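Local coordinates for protein 2-oxoadipate dioxygenase/decarboxylase, chloroplastic/amyloplastic (PDB 6W1K) that uses iron(II) and oxygen to decarboxylate and hydroxylate 2-oxoadipate to D-2-hydroxyglutarate in plant lysine breakdown, at residues T24-S27 with N28-K31. Residues are numbered along the deposited sequence; the frame is centred on the assembly and turned at random.
Sequences TVIS and NMEK
The carboxamide of Asn28 turns one face to Thr24 O. The carbonyl oxygen sits above that face, with Asn28 ND2 3.3 Å from Thr24 O, but the angle is too poor for a hydrogen bond. Lys31 NZ approaches from the same side. It donates to Asn28 OD1 at 3.2 Å, 41° out of the amide plane and so not along a lone pair. Water 1 also lies over this face. It donates to Thr24 O at 3.0 Å and weakly to Asn28 OD1.

Lys31 NZ makes its shorter bond to Ser27 OG, at 2.8 Å. The serine hydroxyl stands opposite its own backbone N (chi1 172°), which turns it down the helix to Lys31. The lysine chain kinks near CG and at CE (chi4 61°) and curls back to OG. The ammonium group is thus held by a hydroxyl and an amide oxygen.

The backbone keeps its regular i to i+4 bonds, such as Met29 N to Val25 O at 3.0 Å. Among the apolar side chains, the extended Met29 chain puts SD 4.1 Å from Ile26 CG2, and CE meets Val25 CG1 loosely.

All of this lies within helix 16-36. Val25 and Met29 pack on helix 154-160. Ile26 and Met29 reach Phe60 and Phe62 of strand 57-65, which also carries the iron ligand His59. Glu30 OE2 is hydrogen-bonded to Tyr57 OH at the start of that strand.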
# COMPACT_ATOMS: atom_id res chain seq x y z
N THR A 24 16.83 4.65 3.54
CA THR A 24 17.02 5.53 2.36
C THR A 24 16.27 4.98 1.16
O THR A 24 15.85 5.75 0.29
CB THR A 24 18.50 5.71 1.98
OG1 THR A 24 19.03 4.50 1.42
CG2 THR A 24 19.31 6.19 3.16
N VAL A 25 16.11 3.65 1.06
CA VAL A 25 15.40 3.08 -0.08
C VAL A 25 13.91 3.41 0.01
O VAL A 25 13.28 3.83 -0.99
CB VAL A 25 15.63 1.56 -0.17
CG1 VAL A 25 14.77 0.95 -1.31
CG2 VAL A 25 17.10 1.20 -0.45
N ILE A 26 13.30 3.20 1.17
CA ILE A 26 11.86 3.44 1.25
C ILE A 26 11.61 4.94 1.19
O ILE A 26 10.54 5.37 0.76
CB ILE A 26 11.18 2.78 2.47
CG1 ILE A 26 11.83 3.13 3.80
CG2 ILE A 26 11.15 1.28 2.25
CD1 ILE A 26 10.94 2.81 5.02
N SER A 27 12.61 5.73 1.57
CA SER A 27 12.50 7.18 1.42
C SER A 27 12.43 7.56 -0.05
O SER A 27 11.64 8.43 -0.43
CB SER A 27 13.68 7.86 2.12
OG SER A 27 13.68 9.22 1.82
N ASN A 28 13.20 6.88 -0.90
CA ASN A 28 13.14 7.16 -2.33
C ASN A 28 11.83 6.68 -2.93
O ASN A 28 11.28 7.34 -3.81
CB ASN A 28 14.35 6.54 -3.03
CG ASN A 28 15.59 7.37 -2.83
OD1 ASN A 28 15.49 8.57 -2.70
ND2 ASN A 28 16.75 6.74 -2.76
N MET A 29 11.28 5.55 -2.46
CA MET A 29 9.96 5.15 -2.92
C MET A 29 8.94 6.24 -2.60
O MET A 29 8.10 6.59 -3.43
CB MET A 29 9.54 3.82 -2.27
CG MET A 29 10.44 2.64 -2.62
SD MET A 29 9.99 1.17 -1.65
CE MET A 29 10.64 -0.15 -2.65
N GLU A 30 9.01 6.77 -1.38
CA GLU A 30 8.09 7.82 -0.95
C GLU A 30 8.28 9.10 -1.74
O GLU A 30 7.30 9.83 -1.96
CB GLU A 30 8.33 8.11 0.53
CG GLU A 30 7.47 9.19 1.09
CD GLU A 30 8.05 9.79 2.37
OE1 GLU A 30 9.19 10.31 2.34
OE2 GLU A 30 7.37 9.74 3.40
N LYS A 31 9.51 9.40 -2.15
CA LYS A 31 9.75 10.63 -2.92
C LYS A 31 9.04 10.59 -4.27
O LYS A 31 8.46 11.60 -4.70
CB LYS A 31 11.25 10.84 -3.11
CG LYS A 31 12.03 10.94 -1.82
CD LYS A 31 13.13 12.01 -1.87
CE LYS A 31 14.00 11.98 -0.59
NZ LYS A 31 14.69 10.64 -0.42
O HOH W 1 16.68 8.60 0.21